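Local atomic coordinates of xyloglucan-specific endo-beta-1,4-glucanase BoGH5A (Bacteroides ovatus, PDB entry 3ZMR), a protein that cleaves the beta-1,4-glucan backbone of xyloglucan internally, retaining the anomeric beta-configuration and releasing xyloglucan oligosaccharides during polysaccharide degradation. Residues V62-T67 and M322-V327; N290-T295 and R302-Q307; Y338-F343 and N417-Y422; Y422-C427 and L432-W437. All coordinates share one frame; numbering follows the deposited sequence.

Contact 1: V62-T67 and M322-V327; sequences VEANDT and MPLDIV
Leu-324 pushes one methyl, CD2, into the bend made by Ala-64, Asn-65 and Asp-66, and this branch makes all the closest contacts between the two loops. CD2 lies 3.7 Å from CB of Asp-66 and 3.8 Å from the backbone O of Asn-65, while CB of Ala-64 approaches CD2 more loosely, at 4.2 Å. With CG anti to the carbonyl carbon (chi1 -60°), the leucine directs its branched end into this bend. Asp-66 contributes its CB, and its carboxylate stays clear of the leucine. Tyr-94 also packs on Leu-324, and Gln-286 of helix 275-293 accepts a hydrogen bond from the leucine's backbone N.

The contact joins two modules: 62-67 follows a strand of the BACON domain, and 322-327 precedes strand 331-337 of the family 5 catalytic barrel. The BACON domain does not bind carbohydrate and may serve to hold the catalytic module away from the cell surface.

Polar bonds shape each loop separately. Asn-65 forms an Asx turn in which OD1 accepts from the backbone N of Thr-67 at 3.1 Å, a donor standing 43° above the amide plane. The same OD1 takes a shorter bond, 2.7 Å, from OG1 of Thr-67, this one in the plane and on a lone pair. ND2 of Asn-65 is held by the carbonyls of Lys-69 and Ser-92. In the other loop, OD1 of Asp-325 receives the backbone N of Ile-326 at 2.8 Å on its anti side, though out of the carboxylate plane.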
# COMPACT_ATOMS: atom_id res chain seq x y z
N VAL A 62 -7.02 -22.91 -10.81
CA VAL A 62 -6.52 -23.00 -9.46
C VAL A 62 -6.53 -21.64 -8.80
O VAL A 62 -6.22 -20.61 -9.43
CB VAL A 62 -5.10 -23.63 -9.38
CG1 VAL A 62 -5.11 -25.06 -9.94
CG2 VAL A 62 -4.04 -22.76 -10.07
N GLU A 63 -6.83 -21.65 -7.51
CA GLU A 63 -6.64 -20.49 -6.66
C GLU A 63 -5.15 -20.28 -6.42
O GLU A 63 -4.34 -21.20 -6.53
CB GLU A 63 -7.35 -20.69 -5.32
CG GLU A 63 -8.86 -20.68 -5.42
CD GLU A 63 -9.56 -20.99 -4.10
OE1 GLU A 63 -8.89 -21.39 -3.12
OE2 GLU A 63 -10.81 -20.84 -4.06
N ALA A 64 -4.79 -19.06 -6.06
CA ALA A 64 -3.41 -18.76 -5.66
C ALA A 64 -3.03 -19.65 -4.49
O ALA A 64 -3.85 -19.92 -3.61
CB ALA A 64 -3.28 -17.29 -5.26
N ASN A 65 -1.80 -20.17 -4.52
CA ASN A 65 -1.29 -21.01 -3.43
C ASN A 65 -0.46 -20.19 -2.43
O ASN A 65 0.70 -19.95 -2.66
CB ASN A 65 -0.45 -22.16 -3.99
CG ASN A 65 0.05 -23.10 -2.89
OD1 ASN A 65 -0.42 -23.04 -1.75
ND2 ASN A 65 0.99 -23.98 -3.24
N ASP A 66 -1.09 -19.78 -1.33
CA ASP A 66 -0.42 -19.06 -0.24
C ASP A 66 -0.01 -19.97 0.93
O ASP A 66 0.32 -19.48 2.02
CB ASP A 66 -1.34 -17.93 0.26
CG ASP A 66 -2.67 -18.42 0.81
OD1 ASP A 66 -3.03 -19.61 0.62
OD2 ASP A 66 -3.38 -17.59 1.44
N THR A 67 0.01 -21.29 0.72
CA THR A 67 0.30 -22.25 1.81
C THR A 67 1.79 -22.54 2.06
O THR A 67 2.16 -23.20 3.04
CB THR A 67 -0.37 -23.60 1.57
OG1 THR A 67 0.32 -24.29 0.53
CG2 THR A 67 -1.87 -23.42 1.25
N MET A 322 -4.21 -9.77 -0.55
CA MET A 322 -2.86 -9.89 -0.01
C MET A 322 -1.93 -10.47 -1.05
O MET A 322 -2.24 -11.51 -1.66
CB MET A 322 -2.83 -10.78 1.25
CG MET A 322 -3.31 -10.09 2.51
SD MET A 322 -2.26 -8.74 3.09
CE MET A 322 -0.90 -9.56 3.92
N PRO A 323 -0.77 -9.82 -1.28
CA PRO A 323 0.19 -10.47 -2.15
C PRO A 323 0.69 -11.80 -1.55
O PRO A 323 0.75 -11.96 -0.35
CB PRO A 323 1.34 -9.47 -2.23
CG PRO A 323 0.76 -8.14 -1.82
CD PRO A 323 -0.30 -8.51 -0.82
N LEU A 324 1.10 -12.70 -2.44
CA LEU A 324 1.85 -13.86 -2.04
C LEU A 324 3.25 -13.41 -1.62
O LEU A 324 3.81 -12.46 -2.18
CB LEU A 324 1.99 -14.88 -3.19
CG LEU A 324 0.72 -15.46 -3.78
CD1 LEU A 324 1.07 -16.31 -5.00
CD2 LEU A 324 -0.05 -16.26 -2.74
N ASP A 325 3.82 -14.07 -0.64
CA ASP A 325 5.13 -13.69 -0.12
C ASP A 325 5.91 -14.98 0.23
O ASP A 325 5.34 -16.07 0.34
CB ASP A 325 4.94 -12.74 1.09
CG ASP A 325 6.20 -11.92 1.46
OD1 ASP A 325 7.29 -12.07 0.82
OD2 ASP A 325 6.06 -11.06 2.36
N ILE A 326 7.22 -14.82 0.43
CA ILE A 326 8.15 -15.91 0.73
C ILE A 326 8.42 -16.04 2.24
O ILE A 326 9.01 -17.03 2.68
CB ILE A 326 9.51 -15.68 -0.01
CG1 ILE A 326 10.41 -16.93 0.02
CG2 ILE A 326 10.25 -14.45 0.58
CD1 ILE A 326 9.87 -18.10 -0.76
N VAL A 327 7.97 -15.05 3.02
CA VAL A 327 8.03 -15.03 4.48
C VAL A 327 6.63 -14.76 5.00
O VAL A 327 5.80 -14.18 4.29
CB VAL A 327 8.99 -13.98 5.05
CG1 VAL A 327 10.43 -14.42 4.86
CG2 VAL A 327 8.70 -12.61 4.45

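Contact 2: N290-T295 and R302-Q307; sequences NTVRAT and RHLIVQ
The backbone O of Arg-302 is gripped end-on by both terminal nitrogens of Arg-293. NH1 of Arg-293 lies 2.8 Å from O of Arg-302, in the carbonyl plane on a lone pair and fairly straight at 161°. NH2 is the longer partner of that oxygen, at 3.2 Å, and comes almost along the C=O axis. The oxygen lies in the guanidinium plane, so the two bonds help to fix the rotation of that group.

Leu-304 covers one face of this plate: its CD1 sits over the centre, 3.5 Å from CZ of Arg-293. The arginine chain reaches the oxygen through a bend at chi2 (-57°). The other branch of the leucine, CD2, meets CG1 of Val-292 tip to tip at 3.8 Å, making the apolar half of the contact.

Asn-299, in the turn between the segments, ties the polar groups together: its backbone O takes NH1 of Arg-293, its OD1 takes NE of Arg-302, and its ND2 bonds to OG1 of Thr-295. That hydroxyl also donates to O of Val-292 at 2.7 Å, and N of Thr-295 reaches the same oxygen. The whole contact is buried. Helix 275-293 lies against the strand that follows it, 304-307, as the outer helix of a beta-alpha-beta crossover in a (beta/alpha)8 barrel.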
# COMPACT_ATOMS: atom_id res chain seq x y z
N ASN A 290 7.60 -9.11 -5.03
CA ASN A 290 8.48 -10.03 -5.77
C ASN A 290 9.88 -9.45 -5.91
O ASN A 290 10.87 -10.12 -5.70
CB ASN A 290 7.94 -10.28 -7.18
CG ASN A 290 6.69 -11.12 -7.21
OD1 ASN A 290 6.27 -11.71 -6.21
ND2 ASN A 290 6.09 -11.18 -8.41
N THR A 291 9.94 -8.18 -6.33
CA THR A 291 11.19 -7.50 -6.63
C THR A 291 12.07 -7.36 -5.37
O THR A 291 13.25 -7.66 -5.40
CB THR A 291 10.90 -6.11 -7.26
OG1 THR A 291 10.11 -6.26 -8.45
CG2 THR A 291 12.19 -5.33 -7.55
N VAL A 292 11.46 -6.91 -4.27
CA VAL A 292 12.22 -6.74 -3.03
C VAL A 292 12.74 -8.09 -2.54
O VAL A 292 13.92 -8.24 -2.22
CB VAL A 292 11.38 -6.04 -1.95
CG1 VAL A 292 12.12 -5.99 -0.61
CG2 VAL A 292 11.00 -4.63 -2.41
N ARG A 293 11.85 -9.07 -2.51
CA ARG A 293 12.25 -10.40 -1.98
C ARG A 293 13.33 -11.07 -2.84
O ARG A 293 14.20 -11.76 -2.30
CB ARG A 293 11.04 -11.32 -1.83
CG ARG A 293 9.97 -10.84 -0.84
CD ARG A 293 10.45 -10.57 0.58
NE ARG A 293 9.30 -10.28 1.44
CZ ARG A 293 9.28 -9.42 2.46
NH1 ARG A 293 10.36 -8.72 2.77
NH2 ARG A 293 8.17 -9.23 3.14
N ALA A 294 13.29 -10.81 -4.14
CA ALA A 294 14.25 -11.39 -5.08
C ALA A 294 15.69 -10.88 -4.85
O ALA A 294 16.66 -11.43 -5.37
CB ALA A 294 13.82 -11.16 -6.52
N THR A 295 15.82 -9.78 -4.11
CA THR A 295 17.17 -9.28 -3.78
C THR A 295 17.83 -9.98 -2.59
O THR A 295 19.04 -9.91 -2.38
CB THR A 295 17.19 -7.75 -3.58
OG1 THR A 295 16.46 -7.37 -2.42
CG2 THR A 295 16.65 -7.04 -4.81
N ARG A 302 12.37 -7.90 5.43
CA ARG A 302 11.95 -6.53 5.67
C ARG A 302 10.44 -6.43 5.69
O ARG A 302 9.75 -7.11 4.92
CB ARG A 302 12.54 -5.63 4.60
CG ARG A 302 12.34 -4.15 4.83
CD ARG A 302 13.11 -3.20 3.87
NE ARG A 302 14.51 -3.58 3.75
CZ ARG A 302 15.42 -3.47 4.72
NH1 ARG A 302 15.17 -2.87 5.90
NH2 ARG A 302 16.63 -3.99 4.53
N HIS A 303 9.92 -5.54 6.51
CA HIS A 303 8.48 -5.30 6.51
C HIS A 303 8.15 -4.39 5.35
O HIS A 303 8.76 -3.34 5.15
CB HIS A 303 8.06 -4.64 7.82
CG HIS A 303 8.32 -5.51 9.02
ND1 HIS A 303 7.33 -6.22 9.68
CD2 HIS A 303 9.48 -5.77 9.67
CE1 HIS A 303 7.88 -6.86 10.70
NE2 HIS A 303 9.18 -6.62 10.70
N LEU A 304 7.21 -4.86 4.54
CA LEU A 304 6.79 -4.18 3.30
C LEU A 304 5.36 -3.68 3.45
O LEU A 304 4.53 -4.30 4.10
CB LEU A 304 6.92 -5.11 2.09
CG LEU A 304 8.29 -5.76 1.86
CD1 LEU A 304 8.26 -6.61 0.61
CD2 LEU A 304 9.42 -4.75 1.81
N ILE A 305 5.06 -2.59 2.74
CA ILE A 305 3.79 -1.91 2.85
C ILE A 305 3.19 -1.81 1.45
O ILE A 305 3.82 -1.24 0.53
CB ILE A 305 3.94 -0.51 3.43
CG1 ILE A 305 4.65 -0.52 4.77
CG2 ILE A 305 2.59 0.18 3.53
CD1 ILE A 305 5.23 0.82 5.15
N VAL A 306 2.00 -2.38 1.26
CA VAL A 306 1.30 -2.39 0.00
C VAL A 306 -0.00 -1.61 0.13
O VAL A 306 -0.55 -1.46 1.23
CB VAL A 306 1.07 -3.84 -0.51
CG1 VAL A 306 2.42 -4.49 -0.85
CG2 VAL A 306 0.24 -4.67 0.45
N GLN A 307 -0.48 -1.06 -0.99
CA GLN A 307 -1.54 -0.06 -0.95
C GLN A 307 -2.88 -0.55 -1.47
O GLN A 307 -2.95 -1.34 -2.43
CB GLN A 307 -1.13 1.14 -1.80
CG GLN A 307 0.03 1.94 -1.24
CD GLN A 307 1.31 1.15 -1.18
OE1 GLN A 307 1.74 0.52 -2.18
NE2 GLN A 307 1.96 1.17 -0.03

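Contact 3: Y338-F343 and N417-Y422; sequences YDPYDF and NDYIEY. With BGC (beta-D-glucopyranose), chain C; GLC (alpha-D-glucopyranose), chain L.
Next to the sugar pocket, the loop leaving barrel strand 331-337 is tied to helix 406-429 by Tyr-419, whose OH donates a 2.6 Å hydrogen bond to the backbone O of Asp-339. That oxygen belongs to the cis peptide bond before Pro-340. It lies at the edge of the tyrosine ring, near the ring plane, while the hydroxyl stands 38° above the carbonyl plane. CD of Pro-340 slides past the same ring, 3.9 Å from CE1 of Tyr-419.

Phe-343, from the short helix 341-344, turns its edge toward one face of Tyr-419 in a T-shaped stack, with ring planes at 60° and centroids 5.4 Å apart. The touching atom is CE2 of Phe-343, which sits 3.7 Å from CG of Tyr-419, near the root of that ring. Tyr-419 has CG anti to its backbone N (chi1 175°), extending the ring away from the helix until the hydroxyl meets the loop. Trp-356 packs against both aromatic rings. A phenylalanine in place of Tyr-419 could keep the stack but would probably leave the carbonyl of Asp-339 without this donor, and the turn at the cis proline less firmly anchored.

Tyr-338 faces the pocket side, with CE2 3.9 Å from C1 of the bound alpha-glucose, which overlaps a beta anomer. Its OH is hydrogen-bonded to OE1 of Glu-395, the inferred nucleophile. Such a loop at the C-terminal ends of the barrel strands is where a retaining family 5 glycosidase builds its active site.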
# COMPACT_ATOMS: atom_id res chain seq x y z
N TYR A 338 -8.73 11.25 4.29
CA TYR A 338 -8.95 12.70 4.22
C TYR A 338 -10.44 13.10 4.28
O TYR A 338 -10.79 14.23 3.97
CB TYR A 338 -8.31 13.27 2.96
CG TYR A 338 -6.80 13.34 2.98
CD1 TYR A 338 -6.14 14.25 3.78
CD2 TYR A 338 -6.03 12.50 2.17
CE1 TYR A 338 -4.76 14.36 3.76
CE2 TYR A 338 -4.65 12.60 2.15
CZ TYR A 338 -4.02 13.54 2.93
OH TYR A 338 -2.65 13.71 2.90
N ASP A 339 -11.32 12.19 4.69
CA ASP A 339 -12.72 12.53 4.80
C ASP A 339 -12.92 13.41 6.03
O ASP A 339 -12.32 13.18 7.07
CB ASP A 339 -13.61 11.27 4.96
CG ASP A 339 -13.56 10.32 3.77
OD1 ASP A 339 -13.14 10.73 2.66
OD2 ASP A 339 -13.98 9.15 3.96
N PRO A 340 -13.81 14.42 5.95
CA PRO A 340 -14.49 14.87 4.76
C PRO A 340 -13.61 15.83 3.95
O PRO A 340 -13.00 16.78 4.51
CB PRO A 340 -15.71 15.61 5.32
CG PRO A 340 -15.29 16.11 6.66
CD PRO A 340 -14.14 15.23 7.13
N TYR A 341 -13.52 15.55 2.66
CA TYR A 341 -12.64 16.27 1.74
C TYR A 341 -12.87 17.80 1.75
O TYR A 341 -11.91 18.56 1.71
CB TYR A 341 -12.86 15.72 0.33
CG TYR A 341 -12.12 16.47 -0.74
CD1 TYR A 341 -10.78 16.24 -0.99
CD2 TYR A 341 -12.78 17.42 -1.53
CE1 TYR A 341 -10.10 16.93 -1.98
CE2 TYR A 341 -12.12 18.11 -2.54
CZ TYR A 341 -10.78 17.87 -2.75
OH TYR A 341 -10.12 18.56 -3.73
N ASP A 342 -14.13 18.22 1.84
CA ASP A 342 -14.43 19.65 1.80
C ASP A 342 -13.96 20.44 3.03
O ASP A 342 -13.85 21.66 2.98
CB ASP A 342 -15.90 19.95 1.42
CG ASP A 342 -16.90 19.44 2.40
OD1 ASP A 342 -16.54 18.77 3.39
OD2 ASP A 342 -18.10 19.73 2.18
N PHE A 343 -13.66 19.72 4.11
CA PHE A 343 -13.00 20.29 5.27
C PHE A 343 -11.46 20.17 5.19
O PHE A 343 -10.73 21.15 5.32
CB PHE A 343 -13.52 19.63 6.56
CG PHE A 343 -12.76 20.04 7.80
CD1 PHE A 343 -12.87 21.31 8.33
CD2 PHE A 343 -11.92 19.14 8.42
CE1 PHE A 343 -12.16 21.66 9.45
CE2 PHE A 343 -11.20 19.48 9.55
CZ PHE A 343 -11.32 20.74 10.07
N ASN A 417 -7.86 20.96 15.23
CA ASN A 417 -7.31 20.20 16.36
C ASN A 417 -8.28 19.16 16.93
O ASN A 417 -7.88 18.05 17.30
CB ASN A 417 -6.74 21.15 17.40
CG ASN A 417 -5.51 21.85 16.89
OD1 ASN A 417 -4.75 21.29 16.06
ND2 ASN A 417 -5.31 23.09 17.31
N ASP A 418 -9.57 19.48 16.93
CA ASP A 418 -10.61 18.52 17.33
C ASP A 418 -10.59 17.32 16.36
O ASP A 418 -10.67 16.16 16.76
CB ASP A 418 -12.00 19.19 17.34
CG ASP A 418 -12.19 20.17 18.48
OD1 ASP A 418 -11.35 20.21 19.43
OD2 ASP A 418 -13.20 20.90 18.41
N TYR A 419 -10.50 17.64 15.08
CA TYR A 419 -10.50 16.64 14.00
C TYR A 419 -9.26 15.71 14.11
O TYR A 419 -9.37 14.49 14.07
CB TYR A 419 -10.53 17.33 12.62
CG TYR A 419 -10.40 16.37 11.46
CD1 TYR A 419 -11.51 15.74 10.94
CD2 TYR A 419 -9.16 16.09 10.92
CE1 TYR A 419 -11.41 14.83 9.91
CE2 TYR A 419 -9.04 15.21 9.84
CZ TYR A 419 -10.17 14.59 9.34
OH TYR A 419 -10.05 13.65 8.31
N ILE A 420 -8.11 16.32 14.23
CA ILE A 420 -6.85 15.62 14.38
C ILE A 420 -6.88 14.67 15.55
O ILE A 420 -6.54 13.47 15.43
CB ILE A 420 -5.65 16.61 14.51
CG1 ILE A 420 -5.39 17.30 13.16
CG2 ILE A 420 -4.39 15.88 14.97
CD1 ILE A 420 -4.46 18.50 13.23
N GLU A 421 -7.29 15.16 16.72
CA GLU A 421 -7.38 14.32 17.91
C GLU A 421 -8.33 13.16 17.67
O GLU A 421 -8.04 12.03 18.06
CB GLU A 421 -7.87 15.15 19.09
CG GLU A 421 -7.98 14.36 20.39
CD GLU A 421 -8.74 15.08 21.49
OE1 GLU A 421 -8.67 16.34 21.56
OE2 GLU A 421 -9.37 14.38 22.31
N TYR A 422 -9.45 13.44 17.02
CA TYR A 422 -10.51 12.43 16.83
C TYR A 422 -10.00 11.33 15.87
O TYR A 422 -10.17 10.11 16.13
CB TYR A 422 -11.83 13.01 16.31
CG TYR A 422 -12.96 12.01 16.45
CD1 TYR A 422 -13.61 11.84 17.67
CD2 TYR A 422 -13.32 11.19 15.39
CE1 TYR A 422 -14.60 10.89 17.80
CE2 TYR A 422 -14.30 10.24 15.51
CZ TYR A 422 -14.94 10.09 16.71
OH TYR A 422 -15.93 9.13 16.84
C2 BGC C . -1.18 12.20 -1.97
C3 BGC C . -0.44 13.47 -1.53
C4 BGC C . -1.34 14.70 -1.56
C5 BGC C . -2.56 14.31 -0.71
C6 BGC C . -3.53 15.48 -0.57
C1 BGC C . -2.57 11.95 -1.35
O2 BGC C . -0.36 11.07 -1.69
O3 BGC C . 0.68 13.67 -2.41
O4 BGC C . -0.61 15.87 -1.08
O5 BGC C . -3.27 13.20 -1.30
O6 BGC C . -3.73 16.01 -1.89
C1 GLC L . -2.42 12.30 -1.03
C2 GLC L . -1.13 12.36 -1.84
C3 GLC L . -0.31 13.61 -1.50
C4 GLC L . -1.23 14.82 -1.67
C5 GLC L . -2.56 14.60 -0.93
C6 GLC L . -3.52 15.78 -1.03
O2 GLC L . -0.42 11.17 -1.64
O3 GLC L . 0.90 13.67 -2.29
O4 GLC L . -0.54 15.90 -1.11
O5 GLC L . -3.19 13.43 -1.39
O6 GLC L . -3.26 16.62 0.08

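Contact 4: Y422-C427 and L432-W437; sequences YVVKTC and LVPLYW. With GLC (alpha-D-glucopyranose), chain L; BGC (beta-D-glucopyranose), chain C.
Here the C-terminal part of a barrel helix, 422-427, packs on the strand that follows it, 432-437, and Cys-427 contributes the largest share. Its backbone O accepts a 2.9 Å hydrogen bond from N of Leu-432, moderately straight at 157°, although the donor stands 37° above the carbonyl plane. This bond closes the short connection between helix and strand.

Beside this bond the side chains meet through apolar atoms. CB of Cys-427 lies 3.9 Å from CB of Leu-432. With its sulfur anti to the carbonyl carbon (chi1 -73°), SG of Cys-427 is brought against CB of Pro-434 (3.9 Å). One turn back, CG1 of Val-424 grazes CG of Pro-434 at 4.4 Å.

Strand 391-396, helix 406-429 and strand 433-436 form a beta-alpha-beta unit, and the last strand closes the eight-stranded barrel by also pairing with strand 125-127. On the helix, OG1 of Thr-426 folds back to O of Tyr-422 at 2.8 Å, and the backbone N of Thr-426 approaches that oxygen from the opposite face of its plane.

Farther along the same segment, Trp-437 lies in the substrate site. C3 of the bound glucose, modelled as overlapping alpha and beta anomers, lies over one indole face, offset toward its rim, with CZ2 of Trp-437 3.4 Å from O4 of the alpha form. The indole NE1 bonds to O2 of another glucose unit. An alanine here would probably deprive the sugar of this aromatic platform and that O2 of its indole partner.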
# COMPACT_ATOMS: atom_id res chain seq x y z
N TYR A 422 -9.45 13.44 17.02
CA TYR A 422 -10.51 12.43 16.83
C TYR A 422 -10.00 11.33 15.87
O TYR A 422 -10.17 10.11 16.13
CB TYR A 422 -11.83 13.01 16.31
CG TYR A 422 -12.96 12.01 16.45
CD1 TYR A 422 -13.61 11.84 17.67
CD2 TYR A 422 -13.32 11.19 15.39
CE1 TYR A 422 -14.60 10.89 17.80
CE2 TYR A 422 -14.30 10.24 15.51
CZ TYR A 422 -14.94 10.09 16.71
OH TYR A 422 -15.93 9.13 16.84
N VAL A 423 -9.39 11.73 14.77
CA VAL A 423 -8.85 10.75 13.83
C VAL A 423 -7.80 9.86 14.53
O VAL A 423 -7.82 8.63 14.41
CB VAL A 423 -8.27 11.42 12.57
CG1 VAL A 423 -7.45 10.42 11.75
CG2 VAL A 423 -9.42 12.01 11.78
N VAL A 424 -6.88 10.49 15.23
CA VAL A 424 -5.80 9.78 15.94
C VAL A 424 -6.37 8.79 16.96
O VAL A 424 -6.02 7.63 16.97
CB VAL A 424 -4.75 10.72 16.55
CG1 VAL A 424 -3.75 9.96 17.43
CG2 VAL A 424 -4.00 11.42 15.43
N LYS A 425 -7.26 9.27 17.81
CA LYS A 425 -7.88 8.38 18.83
C LYS A 425 -8.61 7.22 18.16
O LYS A 425 -8.58 6.09 18.67
CB LYS A 425 -8.77 9.15 19.83
CG LYS A 425 -10.25 9.24 19.57
CD LYS A 425 -10.94 10.00 20.71
CE LYS A 425 -12.45 10.03 20.56
NZ LYS A 425 -13.09 10.95 21.55
N THR A 426 -9.30 7.48 17.05
CA THR A 426 -10.02 6.42 16.36
C THR A 426 -9.05 5.41 15.75
O THR A 426 -9.27 4.19 15.80
CB THR A 426 -10.95 7.02 15.29
OG1 THR A 426 -11.85 7.92 15.93
CG2 THR A 426 -11.78 5.95 14.59
N CYS A 427 -7.95 5.89 15.21
CA CYS A 427 -6.90 4.97 14.74
C CYS A 427 -6.35 4.09 15.87
O CYS A 427 -6.23 2.87 15.73
CB CYS A 427 -5.75 5.74 14.09
SG CYS A 427 -6.13 6.43 12.45
N LEU A 432 -4.69 1.00 14.21
CA LEU A 432 -4.13 1.58 12.97
C LEU A 432 -3.02 2.56 13.33
O LEU A 432 -3.08 3.23 14.38
CB LEU A 432 -5.22 2.33 12.18
CG LEU A 432 -6.59 1.66 12.11
CD1 LEU A 432 -7.54 2.59 11.39
CD2 LEU A 432 -6.53 0.28 11.46
N VAL A 433 -2.01 2.66 12.48
CA VAL A 433 -0.90 3.57 12.70
C VAL A 433 -1.09 4.88 11.91
O VAL A 433 -1.06 4.84 10.69
CB VAL A 433 0.45 2.95 12.24
CG1 VAL A 433 1.61 3.90 12.45
CG2 VAL A 433 0.69 1.62 12.95
N PRO A 434 -1.29 6.01 12.61
CA PRO A 434 -1.64 7.25 11.90
C PRO A 434 -0.42 8.13 11.61
O PRO A 434 0.30 8.47 12.54
CB PRO A 434 -2.57 7.94 12.89
CG PRO A 434 -2.01 7.57 14.21
CD PRO A 434 -1.52 6.15 14.06
N LEU A 435 -0.22 8.48 10.35
CA LEU A 435 0.89 9.36 9.92
C LEU A 435 0.34 10.68 9.32
O LEU A 435 -0.34 10.69 8.31
CB LEU A 435 1.79 8.67 8.90
CG LEU A 435 2.24 7.24 9.21
CD1 LEU A 435 3.16 6.76 8.10
CD2 LEU A 435 2.92 7.19 10.55
N TYR A 436 0.64 11.76 10.04
CA TYR A 436 0.16 13.11 9.72
C TYR A 436 0.81 13.67 8.46
O TYR A 436 2.01 13.53 8.26
CB TYR A 436 0.45 14.05 10.90
CG TYR A 436 -0.04 15.47 10.67
CD1 TYR A 436 -1.37 15.82 10.86
CD2 TYR A 436 0.83 16.44 10.23
CE1 TYR A 436 -1.80 17.12 10.62
CE2 TYR A 436 0.40 17.72 9.95
CZ TYR A 436 -0.91 18.06 10.17
OH TYR A 436 -1.36 19.31 9.89
N TRP A 437 0.02 14.33 7.62
CA TRP A 437 0.49 14.95 6.39
C TRP A 437 1.06 16.34 6.66
O TRP A 437 0.32 17.31 6.81
CB TRP A 437 -0.60 15.01 5.31
CG TRP A 437 -0.05 15.55 4.03
CD1 TRP A 437 -0.34 16.77 3.46
CD2 TRP A 437 0.93 14.94 3.16
NE1 TRP A 437 0.38 16.92 2.31
CE2 TRP A 437 1.18 15.84 2.10
CE3 TRP A 437 1.61 13.75 3.18
CZ2 TRP A 437 2.09 15.57 1.05
CZ3 TRP A 437 2.51 13.47 2.15
CH2 TRP A 437 2.74 14.37 1.09
C1 GLC L . -2.42 12.30 -1.03
C2 GLC L . -1.13 12.36 -1.84
C3 GLC L . -0.31 13.61 -1.50
C4 GLC L . -1.23 14.82 -1.67
C5 GLC L . -2.56 14.60 -0.93
C6 GLC L . -3.52 15.78 -1.03
O2 GLC L . -0.42 11.17 -1.64
O3 GLC L . 0.90 13.67 -2.29
O4 GLC L . -0.54 15.90 -1.11
O5 GLC L . -3.19 13.43 -1.39
O6 GLC L . -3.26 16.62 0.08
C2 BGC C . -1.18 12.20 -1.97
C3 BGC C . -0.44 13.47 -1.53
C4 BGC C . -1.34 14.70 -1.56
C5 BGC C . -2.56 14.31 -0.71
C6 BGC C . -3.53 15.48 -0.57
C1 BGC C . -2.57 11.95 -1.35
O2 BGC C . -0.36 11.07 -1.69
O3 BGC C . 0.68 13.67 -2.41
O4 BGC C . -0.61 15.87 -1.08
O5 BGC C . -3.27 13.20 -1.30
O6 BGC C . -3.73 16.01 -1.89

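The four contacts form two touching pairs in different parts of the enzyme. Contacts 1 and 2 have centres 14 Å apart and meet through Arg-293, whose NE forms a salt bridge with OD1 of Asp-325 at 2.8 Å, so the loop that faces the BACON domain is bonded to a barrel helix. Contacts 3 and 4, with centres 10 Å apart, both draw on helix 406-429, their segments overlapping at Tyr-422. There OH of Tyr-338 lies 3.4 Å from CG of Trp-437, bringing both residues to the same glucose in the pocket. The centres of contacts 1 and 3 are about 37 Å apart, on opposite sides of the chain's centre. Contacts 2 and 4 reach the same barrel sheet.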